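Local coordinates for protein peptidoglycan synthase activator LpoP (PDB 6W5Q) that activates peptidoglycan synthesis in Pseudomonas aeruginosa, probably as a lipoprotein that binds a synthase through its C-terminal tetratricopeptide-repeat domain, at residues V51-A56 / P83-G88; V58-G63 / I93-E98. All coordinates share one frame; numbering follows the deposited sequence.

Contact 1: residues V51-A56 / P83-G88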
ATOM      1  N   VAL A  51       0.978  -5.836  -4.164  1.00 32.47           N
ATOM      2  CA  VAL A  51       1.162  -6.340  -2.810  1.00 33.67           C
ATOM      3  C   VAL A  51       1.505  -5.195  -1.874  1.00 29.89           C
ATOM      4  O   VAL A  51       0.926  -5.061  -0.787  1.00 27.93           O
ATOM      5  CB  VAL A  51       2.243  -7.433  -2.779  1.00 34.58           C
ATOM      6  CG1 VAL A  51       2.560  -7.810  -1.336  1.00 34.54           C
ATOM      7  CG2 VAL A  51       1.779  -8.640  -3.536  1.00 31.30           C
ATOM      8  N   LEU A  52       2.450  -4.347  -2.291  1.00 32.61           N
ATOM      9  CA  LEU A  52       2.884  -3.221  -1.462  1.00 33.78           C
ATOM     10  C   LEU A  52       1.745  -2.236  -1.230  1.00 32.50           C
ATOM     11  O   LEU A  52       1.592  -1.692  -0.126  1.00 25.82           O
ATOM     12  CB  LEU A  52       4.090  -2.540  -2.123  1.00 27.56           C
ATOM     13  CG  LEU A  52       5.269  -3.521  -2.156  1.00 33.94           C
ATOM     14  CD1 LEU A  52       6.449  -3.017  -2.917  1.00 35.00           C
ATOM     15  CD2 LEU A  52       5.693  -3.895  -0.747  1.00 33.92           C
ATOM     16  N   TYR A  53       0.914  -2.024  -2.254  1.00 36.34           N
ATOM     17  CA  TYR A  53      -0.249  -1.156  -2.115  1.00 35.21           C
ATOM     18  C   TYR A  53      -1.161  -1.614  -0.981  1.00 33.29           C
ATOM     19  O   TYR A  53      -1.585  -0.811  -0.141  1.00 35.50           O
ATOM     20  CB  TYR A  53      -1.015  -1.118  -3.432  1.00 33.03           C
ATOM     21  CG  TYR A  53      -2.284  -0.309  -3.345  1.00 32.84           C
ATOM     22  CD1 TYR A  53      -2.244   1.081  -3.417  1.00 35.11           C
ATOM     23  CD2 TYR A  53      -3.520  -0.930  -3.199  1.00 42.51           C
ATOM     24  CE1 TYR A  53      -3.406   1.837  -3.347  1.00 41.12           C
ATOM     25  CE2 TYR A  53      -4.687  -0.188  -3.126  1.00 46.69           C
ATOM     26  CZ  TYR A  53      -4.623   1.199  -3.202  1.00 47.37           C
ATOM     27  OH  TYR A  53      -5.775   1.947  -3.126  1.00 53.63           O
ATOM     28  N   ARG A  54      -1.479  -2.906  -0.946  1.00 30.73           N
ATOM     29  CA  ARG A  54      -2.349  -3.423   0.111  1.00 29.48           C
ATOM     30  C   ARG A  54      -1.640  -3.415   1.453  1.00 29.81           C
ATOM     31  O   ARG A  54      -2.266  -3.190   2.498  1.00 28.73           O
ATOM     32  CB  ARG A  54      -2.799  -4.851  -0.223  1.00 30.87           C
ATOM     33  CG  ARG A  54      -3.276  -5.003  -1.638  1.00 38.20           C
ATOM     34  CD  ARG A  54      -4.339  -6.060  -1.784  1.00 50.19           C
ATOM     35  NE  ARG A  54      -4.877  -6.018  -3.137  1.00 53.83           N
ATOM     36  CZ  ARG A  54      -6.018  -6.577  -3.518  1.00 61.21           C
ATOM     37  NH1 ARG A  54      -6.774  -7.244  -2.646  1.00 65.06           N
ATOM     38  NH2 ARG A  54      -6.406  -6.461  -4.779  1.00 64.27           N
ATOM     39  N   LEU A  55      -0.344  -3.723   1.449  1.00 26.06           N
ATOM     40  CA  LEU A  55       0.423  -3.693   2.686  1.00 30.05           C
ATOM     41  C   LEU A  55       0.444  -2.286   3.276  1.00 29.82           C
ATOM     42  O   LEU A  55       0.205  -2.100   4.473  1.00 30.16           O
ATOM     43  CB  LEU A  55       1.836  -4.212   2.417  1.00 27.72           C
ATOM     44  CG  LEU A  55       2.742  -4.330   3.644  1.00 31.36           C
ATOM     45  CD1 LEU A  55       1.971  -4.933   4.799  1.00 26.76           C
ATOM     46  CD2 LEU A  55       4.007  -5.144   3.321  1.00 30.72           C
ATOM     47  N   ALA A  56       0.681  -1.272   2.436  1.00 30.37           N
ATOM     48  CA  ALA A  56       0.660   0.104   2.925  1.00 29.81           C
ATOM     49  C   ALA A  56      -0.714   0.460   3.466  1.00 30.91           C
ATOM     50  O   ALA A  56      -0.834   1.188   4.454  1.00 27.58           O
ATOM     51  CB  ALA A  56       1.067   1.066   1.802  1.00 27.88           C
ATOM     52  N   PRO A  83      -0.489   3.574 -14.350  1.00 51.52           N
ATOM     53  CA  PRO A  83      -0.903   4.890 -13.828  1.00 45.47           C
ATOM     54  C   PRO A  83      -1.996   4.831 -12.779  1.00 43.43           C
ATOM     55  O   PRO A  83      -1.942   5.585 -11.797  1.00 47.47           O
ATOM     56  CB  PRO A  83      -1.379   5.636 -15.086  1.00 46.58           C
ATOM     57  CG  PRO A  83      -0.834   4.849 -16.252  1.00 50.02           C
ATOM     58  CD  PRO A  83      -0.766   3.430 -15.788  1.00 52.10           C
ATOM     59  N   ALA A  84      -3.002   3.976 -12.968  1.00 46.80           N
ATOM     60  CA  ALA A  84      -4.046   3.830 -11.959  1.00 41.02           C
ATOM     61  C   ALA A  84      -3.452   3.441 -10.617  1.00 40.20           C
ATOM     62  O   ALA A  84      -3.877   3.941  -9.571  1.00 39.73           O
ATOM     63  CB  ALA A  84      -5.069   2.789 -12.412  1.00 44.85           C
ATOM     64  N   LEU A  85      -2.446   2.567 -10.632  1.00 43.33           N
ATOM     65  CA  LEU A  85      -1.840   2.090  -9.395  1.00 40.95           C
ATOM     66  C   LEU A  85      -0.962   3.161  -8.764  1.00 38.08           C
ATOM     67  O   LEU A  85      -0.932   3.309  -7.538  1.00 37.23           O
ATOM     68  CB  LEU A  85      -1.036   0.823  -9.680  1.00 38.78           C
ATOM     69  CG  LEU A  85      -0.388   0.100  -8.497  1.00 38.45           C
ATOM     70  CD1 LEU A  85      -1.344  -0.029  -7.334  1.00 34.04           C
ATOM     71  CD2 LEU A  85       0.099  -1.278  -8.929  1.00 46.22           C
ATOM     72  N   GLN A  86      -0.234   3.916  -9.588  1.00 37.82           N
ATOM     73  CA  GLN A  86       0.582   5.001  -9.066  1.00 38.20           C
ATOM     74  C   GLN A  86      -0.286   6.075  -8.432  1.00 39.01           C
ATOM     75  O   GLN A  86       0.058   6.607  -7.372  1.00 35.07           O
ATOM     76  CB  GLN A  86       1.427   5.596 -10.182  1.00 40.50           C
ATOM     77  CG  GLN A  86       2.225   4.568 -10.941  1.00 47.45           C
ATOM     78  CD  GLN A  86       2.898   5.156 -12.157  1.00 49.36           C
ATOM     79  OE1 GLN A  86       2.929   4.544 -13.227  1.00 54.24           O
ATOM     80  NE2 GLN A  86       3.453   6.342 -11.997  1.00 48.55           N
ATOM     81  N   ALA A  87      -1.403   6.416  -9.087  1.00 38.88           N
ATOM     82  CA  ALA A  87      -2.381   7.326  -8.492  1.00 38.81           C
ATOM     83  C   ALA A  87      -2.838   6.813  -7.131  1.00 34.39           C
ATOM     84  O   ALA A  87      -2.868   7.562  -6.146  1.00 36.47           O
ATOM     85  CB  ALA A  87      -3.583   7.501  -9.432  1.00 35.90           C
ATOM     86  N   GLY A  88      -3.192   5.531  -7.057  1.00 32.07           N
ATOM     87  CA  GLY A  88      -3.574   4.957  -5.775  1.00 32.75           C
ATOM     88  C   GLY A  88      -2.484   5.088  -4.728  1.00 30.90           C
ATOM     89  O   GLY A  88      -2.742   5.496  -3.591  1.00 32.34           O
TER
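Y53 reaches from helix 49-61 to helix 83-99 and meets two residues there, L85 with the root of its side chain and G88 with the far part of its ring. CD1 of L85 lies 4.1 Å from Y53 CB and equally near Y53 CG, an apolar touch that comes obliquely on to the ring. One turn further along helix 83-99, Y53 CE1 comes to 3.7 Å from the carbonyl carbon of G88. This meeting is at the edge of the tyrosine ring, with G88 O lying in the ring plane, also 3.7 Å from Y53 CE1.

The side chains of Y53 and L85 reach out from their helices in opposing directions and overlap alongside one another. CB of Y53 points toward helix 83-99, and CG, anti to the backbone N (chi1 176°), brings the ring to G88. L85 has the same first torsion; its CB does not point straight at helix 49-61, but the CD1 branch swings closer and supplies the touch. G88 presents main-chain atoms alone, and the aromatic edge lies against them, although the CA atoms of Y53 and G88 are 7.9 Å apart.

Further along helix 83-99, L89 and L92 also touch Y53, extending its apolar surroundings. On other sides of helix 49-61, L52 packs against helix 65-78, and V51 against helix 13-28. Both contacting helices fall in the tetratricopeptide-repeat region, and their packing with helix 65-78 is consistent with the helical stacking of that family. The two segments meet through carbon contacts and one aromatic edge beside a carbonyl, consistent with an association that relies on shape and dispersion more than on directed polar bonds.

Contact 2: residues V58-G63 / I93-E98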
ATOM      1  N   VAL A  58      -2.968  -1.584   4.942  1.00 33.15           N
ATOM      2  CA  VAL A  58      -3.164  -2.217   6.242  1.00 31.00           C
ATOM      3  C   VAL A  58      -2.381  -1.482   7.320  1.00 31.47           C
ATOM      4  O   VAL A  58      -2.894  -1.244   8.421  1.00 30.53           O
ATOM      5  CB  VAL A  58      -2.771  -3.703   6.161  1.00 29.00           C
ATOM      6  CG1 VAL A  58      -2.806  -4.357   7.539  1.00 32.82           C
ATOM      7  CG2 VAL A  58      -3.709  -4.403   5.215  1.00 33.63           C
ATOM      8  N   ARG A  59      -1.122  -1.126   7.031  1.00 29.33           N
ATOM      9  CA  ARG A  59      -0.328  -0.382   8.008  1.00 32.85           C
ATOM     10  C   ARG A  59      -0.951   0.970   8.279  1.00 30.00           C
ATOM     11  O   ARG A  59      -0.994   1.427   9.428  1.00 28.91           O
ATOM     12  CB  ARG A  59       1.101  -0.179   7.518  1.00 26.50           C
ATOM     13  CG  ARG A  59       1.837  -1.458   7.163  1.00 33.66           C
ATOM     14  CD  ARG A  59       3.020  -1.682   8.067  1.00 35.42           C
ATOM     15  NE  ARG A  59       3.686  -2.972   7.854  1.00 34.00           N
ATOM     16  CZ  ARG A  59       3.644  -4.013   8.685  1.00 32.15           C
ATOM     17  NH1 ARG A  59       2.964  -3.942   9.836  1.00 30.92           N
ATOM     18  NH2 ARG A  59       4.307  -5.116   8.366  1.00 33.14           N
ATOM     19  N   LEU A  60      -1.403   1.646   7.224  1.00 32.80           N
ATOM     20  CA  LEU A  60      -2.065   2.922   7.428  1.00 33.17           C
ATOM     21  C   LEU A  60      -3.310   2.736   8.285  1.00 34.93           C
ATOM     22  O   LEU A  60      -3.580   3.533   9.193  1.00 34.18           O
ATOM     23  CB  LEU A  60      -2.412   3.549   6.080  1.00 31.86           C
ATOM     24  CG  LEU A  60      -3.005   4.954   6.154  1.00 38.68           C
ATOM     25  CD1 LEU A  60      -2.091   5.892   6.923  1.00 36.08           C
ATOM     26  CD2 LEU A  60      -3.239   5.453   4.753  1.00 33.13           C
ATOM     27  N   ALA A  61      -4.059   1.660   8.040  1.00 31.72           N
ATOM     28  CA  ALA A  61      -5.252   1.426   8.833  1.00 31.99           C
ATOM     29  C   ALA A  61      -4.907   1.095  10.284  1.00 34.38           C
ATOM     30  O   ALA A  61      -5.707   1.369  11.176  1.00 38.48           O
ATOM     31  CB  ALA A  61      -6.096   0.324   8.195  1.00 29.03           C
ATOM     32  N   GLN A  62      -3.723   0.534  10.550  1.00 33.71           N
ATOM     33  CA  GLN A  62      -3.297   0.327  11.932  1.00 35.34           C
ATOM     34  C   GLN A  62      -2.830   1.608  12.606  1.00 37.29           C
ATOM     35  O   GLN A  62      -2.487   1.565  13.791  1.00 34.69           O
ATOM     36  CB  GLN A  62      -2.180  -0.735  12.019  1.00 29.90           C
ATOM     37  CG  GLN A  62      -2.665  -2.146  11.646  1.00 33.76           C
ATOM     38  CD  GLN A  62      -1.543  -3.188  11.570  1.00 41.92           C
ATOM     39  OE1 GLN A  62      -0.625  -3.088  10.745  1.00 34.92           O
ATOM     40  NE2 GLN A  62      -1.618  -4.198  12.439  1.00 43.84           N
ATOM     41  N   GLY A  63      -2.804   2.736  11.889  1.00 36.01           N
ATOM     42  CA  GLY A  63      -2.242   3.958  12.425  1.00 44.85           C
ATOM     43  C   GLY A  63      -0.743   4.096  12.268  1.00 44.88           C
ATOM     44  O   GLY A  63      -0.174   5.061  12.781  1.00 43.95           O
ATOM     45  N   ILE A  93       0.103   7.824   0.032  1.00 28.44           N
ATOM     46  CA  ILE A  93       1.208   8.601   0.590  1.00 31.61           C
ATOM     47  C   ILE A  93       0.697   9.923   1.161  1.00 27.57           C
ATOM     48  O   ILE A  93       1.126  10.356   2.236  1.00 29.08           O
ATOM     49  CB  ILE A  93       2.289   8.810  -0.488  1.00 29.78           C
ATOM     50  CG1 ILE A  93       2.944   7.472  -0.833  1.00 26.79           C
ATOM     51  CG2 ILE A  93       3.313   9.865  -0.051  1.00 33.09           C
ATOM     52  CD1 ILE A  93       3.820   7.510  -2.051  1.00 30.56           C
ATOM     53  N   ALA A  94      -0.229  10.577   0.447  1.00 32.13           N
ATOM     54  CA  ALA A  94      -0.869  11.790   0.944  1.00 33.80           C
ATOM     55  C   ALA A  94      -1.526  11.541   2.292  1.00 31.68           C
ATOM     56  O   ALA A  94      -1.401  12.345   3.223  1.00 36.89           O
ATOM     57  CB  ALA A  94      -1.912  12.285  -0.063  1.00 27.55           C
ATOM     58  N   GLN A  95      -2.247  10.428   2.407  1.00 30.80           N
ATOM     59  CA  GLN A  95      -2.963  10.144   3.643  1.00 31.79           C
ATOM     60  C   GLN A  95      -2.004   9.844   4.770  1.00 36.26           C
ATOM     61  O   GLN A  95      -2.268  10.206   5.921  1.00 35.90           O
ATOM     62  CB  GLN A  95      -3.924   8.984   3.428  1.00 37.69           C
ATOM     63  CG  GLN A  95      -4.963   9.277   2.390  1.00 34.10           C
ATOM     64  CD  GLN A  95      -5.999   8.206   2.335  1.00 40.20           C
ATOM     65  OE1 GLN A  95      -6.843   8.183   1.430  1.00 45.91           O
ATOM     66  NE2 GLN A  95      -5.948   7.287   3.301  1.00 31.89           N
ATOM     67  N   ALA A  96      -0.874   9.213   4.449  1.00 30.38           N
ATOM     68  CA  ALA A  96       0.151   8.954   5.456  1.00 34.45           C
ATOM     69  C   ALA A  96       0.854  10.242   5.897  1.00 33.41           C
ATOM     70  O   ALA A  96       1.221  10.377   7.070  1.00 32.41           O
ATOM     71  CB  ALA A  96       1.160   7.943   4.908  1.00 28.78           C
ATOM     72  N   ARG A  97       1.089  11.189   4.971  1.00 33.88           N
ATOM     73  CA  ARG A  97       1.666  12.471   5.388  1.00 33.67           C
ATOM     74  C   ARG A  97       0.705  13.224   6.289  1.00 33.99           C
ATOM     75  O   ARG A  97       1.115  13.777   7.317  1.00 30.75           O
ATOM     76  CB  ARG A  97       2.019  13.344   4.178  1.00 31.21           C
ATOM     77  CG  ARG A  97       2.992  12.702   3.197  1.00 35.14           C
ATOM     78  CD  ARG A  97       4.286  12.353   3.876  1.00 34.04           C
ATOM     79  NE  ARG A  97       4.738  13.396   4.780  1.00 36.40           N
ATOM     80  CZ  ARG A  97       5.843  13.310   5.510  1.00 38.50           C
ATOM     81  NH1 ARG A  97       6.597  12.226   5.439  1.00 38.74           N
ATOM     82  NH2 ARG A  97       6.195  14.307   6.311  1.00 36.81           N
ATOM     83  N   GLU A  98      -0.574  13.264   5.899  1.00 33.55           N
ATOM     84  CA  GLU A  98      -1.621  13.911   6.690  1.00 34.57           C
ATOM     85  C   GLU A  98      -1.628  13.420   8.134  1.00 37.61           C
ATOM     86  O   GLU A  98      -1.698  14.216   9.078  1.00 36.27           O
ATOM     87  CB  GLU A  98      -2.989  13.639   6.048  1.00 36.85           C
ATOM     88  CG  GLU A  98      -3.344  14.571   4.929  1.00 43.91           C
ATOM     89  CD  GLU A  98      -4.689  14.262   4.286  1.00 46.97           C
ATOM     90  OE1 GLU A  98      -5.120  13.081   4.289  1.00 41.86           O
ATOM     91  OE2 GLU A  98      -5.311  15.211   3.766  1.00 53.66           O
TER
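Within the tetratricopeptide-repeat region, helices 49-61 and 83-99 pack against each other near their C-terminal ends, and L60 forms the bridge from the first to the second. Its two methyl branches divide the work. CD1 lies 4.1 Å from A96 CA and 4.3 Å from A96 CB, while CD2 is 3.8 Å from Q95 CB and also touches the amide end of that glutamine.

The CB of L60 points toward helix 83-99, and chi1 of -175°, with CG anti to the backbone N, carries the fork onto the neighbouring residues Q95 and A96. Q95 is extended beyond CG and runs roughly perpendicular to the leucine; its beta carbon and its amide end both lie against one methyl group. A96 meets CD1 with its alpha carbon and, slightly farther off, its methyl; the CA atoms of L60 and A96 come within 6.7 Å, the shortest such separation between the segments.

Just beyond L60, helix 49-61 ends in a Schellman motif. G63, with a positive phi of 85°, donates its N-H to L60 O at 2.9 Å, so the residue that packs across the interface also takes part in closing its helix. On other sides of helix 83-99, I93 packs on helix 65-78 and A94 on helix 103-114. Methyl and CH groups carry the contact without a polar bond between the segments, so its specificity probably rests on fit, with the Q95 amide at the partly exposed border.

Contacts 1 and 2 join the same two helices, 49-61 and 83-99, at successive levels, their centres 13 Å apart. Along the chain the segments alternate: 51-56 and 58-63 come first, then, after helix 65-78, 83-88 and 93-98 in the same order. Both helices therefore run in broadly the same direction, with the antiparallel helix between them in sequence also packing on both, as in the helix-turn-helix stacking of tetratricopeptide repeats. Contact 1 lies nearer the centre of the chain yet is a surface contact, whereas contact 2 is buried. Together they hold the two helices together at two levels, one near the start and one near the end of helix 83-99.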